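Local coordinates for protein enolase from the environmental genome shotgun sequencing of the Sargasso Sea (PDB 2QGY) that is of unknown function but belongs to the enolase superfamily and carries a magnesium ion in its barrel domain, consistent with metal-assisted chemistry on a carboxylate substrate, at residues N121-L124 with N125-L128. Numbering follows the deposited sequence.
Sequences NLPL and NSLL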
ATOM      1  N   ASN A 121      -5.367 -25.838  22.432  1.00 28.66           N
ATOM      2  CA  ASN A 121      -5.712 -25.407  23.797  1.00 28.56           C
ATOM      3  C   ASN A 121      -4.572 -24.680  24.504  1.00 27.86           C
ATOM      4  O   ASN A 121      -4.249 -24.946  25.675  1.00 27.70           O
ATOM      5  CB  ASN A 121      -6.260 -26.562  24.661  1.00 28.88           C
ATOM      6  CG  ASN A 121      -6.974 -26.064  25.910  1.00 30.75           C
ATOM      7  OD1 ASN A 121      -7.715 -25.068  25.864  1.00 34.56           O
ATOM      8  ND2 ASN A 121      -6.758 -26.752  27.038  1.00 30.92           N
ATOM      9  N   LEU A 122      -3.957 -23.750  23.789  1.00 26.33           N
ATOM     10  CA  LEU A 122      -2.851 -22.997  24.334  1.00 24.89           C
ATOM     11  C   LEU A 122      -2.999 -21.505  24.041  1.00 23.92           C
ATOM     12  O   LEU A 122      -3.453 -21.137  22.964  1.00 23.23           O
ATOM     13  CB  LEU A 122      -1.528 -23.500  23.739  1.00 25.34           C
ATOM     14  CG  LEU A 122      -0.918 -24.822  24.237  1.00 26.93           C
ATOM     15  CD1 LEU A 122       0.341 -25.118  23.438  1.00 29.08           C
ATOM     16  CD2 LEU A 122      -0.592 -24.751  25.715  1.00 29.33           C
ATOM     17  N   PRO A 123      -2.575 -20.649  24.984  1.00 23.66           N
ATOM     18  CA  PRO A 123      -2.529 -19.226  24.625  1.00 23.48           C
ATOM     19  C   PRO A 123      -1.559 -18.991  23.472  1.00 22.66           C
ATOM     20  O   PRO A 123      -0.609 -19.752  23.289  1.00 21.89           O
ATOM     21  CB  PRO A 123      -2.051 -18.533  25.897  1.00 23.35           C
ATOM     22  CG  PRO A 123      -1.557 -19.609  26.810  1.00 24.35           C
ATOM     23  CD  PRO A 123      -2.124 -20.907  26.364  1.00 23.62           C
ATOM     24  N   LEU A 124      -1.805 -17.935  22.698  1.00 21.84           N
ATOM     25  CA  LEU A 124      -1.016 -17.698  21.489  1.00 22.56           C
ATOM     26  C   LEU A 124       0.494 -17.617  21.783  1.00 22.13           C
ATOM     27  O   LEU A 124       1.327 -18.164  21.029  1.00 21.99           O
ATOM     28  CB  LEU A 124      -1.505 -16.423  20.802  1.00 21.52           C
ATOM     29  CG  LEU A 124      -0.678 -15.950  19.613  1.00 22.72           C
ATOM     30  CD1 LEU A 124      -0.517 -17.064  18.559  1.00 22.18           C
ATOM     31  CD2 LEU A 124      -1.347 -14.722  19.026  1.00 21.62           C
ATOM     32  N   ASN A 125       0.862 -16.965  22.877  1.00 22.99           N
ATOM     33  CA  ASN A 125       2.290 -16.796  23.155  1.00 24.21           C
ATOM     34  C   ASN A 125       2.996 -18.151  23.311  1.00 24.96           C
ATOM     35  O   ASN A 125       4.147 -18.300  22.901  1.00 25.46           O
ATOM     36  CB  ASN A 125       2.606 -15.785  24.276  1.00 24.12           C
ATOM     37  CG  ASN A 125       1.897 -16.080  25.616  1.00 24.83           C
ATOM     38  OD1 ASN A 125       1.205 -17.066  25.763  1.00 24.38           O
ATOM     39  ND2 ASN A 125       2.117 -15.198  26.610  1.00 22.48           N
ATOM     40  N   SER A 126       2.279 -19.134  23.840  1.00 25.84           N
ATOM     41  CA  SER A 126       2.791 -20.509  23.979  1.00 26.44           C
ATOM     42  C   SER A 126       2.969 -21.238  22.650  1.00 27.09           C
ATOM     43  O   SER A 126       3.779 -22.181  22.553  1.00 27.37           O
ATOM     44  CB  SER A 126       1.904 -21.320  24.931  1.00 26.33           C
ATOM     45  OG  SER A 126       2.109 -20.902  26.273  1.00 27.43           O
ATOM     46  N   LEU A 127       2.228 -20.811  21.619  1.00 26.11           N
ATOM     47  CA  LEU A 127       2.458 -21.262  20.255  1.00 26.64           C
ATOM     48  C   LEU A 127       3.665 -20.589  19.629  1.00 27.08           C
ATOM     49  O   LEU A 127       4.257 -21.102  18.682  1.00 27.49           O
ATOM     50  CB  LEU A 127       1.249 -20.947  19.369  1.00 26.91           C
ATOM     51  CG  LEU A 127      -0.077 -21.686  19.540  1.00 27.43           C
ATOM     52  CD1 LEU A 127      -0.890 -21.488  18.239  1.00 28.87           C
ATOM     53  CD2 LEU A 127       0.058 -23.167  19.833  1.00 29.97           C
ATOM     54  N   LEU A 128       4.009 -19.419  20.138  1.00 27.67           N
ATOM     55  CA  LEU A 128       5.049 -18.617  19.522  1.00 29.41           C
ATOM     56  C   LEU A 128       6.433 -18.924  20.073  1.00 30.37           C
ATOM     57  O   LEU A 128       7.416 -18.917  19.329  1.00 31.41           O
ATOM     58  CB  LEU A 128       4.722 -17.119  19.648  1.00 28.54           C
ATOM     59  CG  LEU A 128       3.411 -16.602  19.029  1.00 28.44           C
ATOM     60  CD1 LEU A 128       3.372 -15.079  19.065  1.00 28.34           C
ATOM     61  CD2 LEU A 128       3.227 -17.081  17.591  1.00 29.36           C
TER
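L124 and L128, one helical turn apart, meet through their branches: CD1 of L124 lies 3.9 Å from CD2 of L128, the two side chains slanting across each other. CG of L124 stands anti to its backbone N (chi1 173°), which carries CD1 to the branch of L128; W113 of helix 99-120 packs against both leucines. CD1 of L122 meets CD2 of L127 at 4.1 Å, a methyl-to-methyl contact between side chains that cross at a slant. Beside the pyrrolidine ring of P123, the amide of N125 is swung back toward the preceding residues by a chi1 of 55°, setting its OD1 3.6 Å from P123 CB, while ND2 is hydrogen-bonded to S319. OG of S126 approaches the same ring at CG, 3.9 Å away. The backbone turn is held by weak bonds: P123 O accepts from S126 N (3.0 Å) and, at longer range, L127 N, and L124 O accepts from L127 N (2.9 Å) and L128 N. Upstream, N121, with positive phi, is the C-prime residue of a Schellman motif ending helix 99-120. From this Schellman-terminated end, a short connection through L122 and P123 leads into helix 124-128, which packs against helix 309-320 of the enolase-type barrel domain.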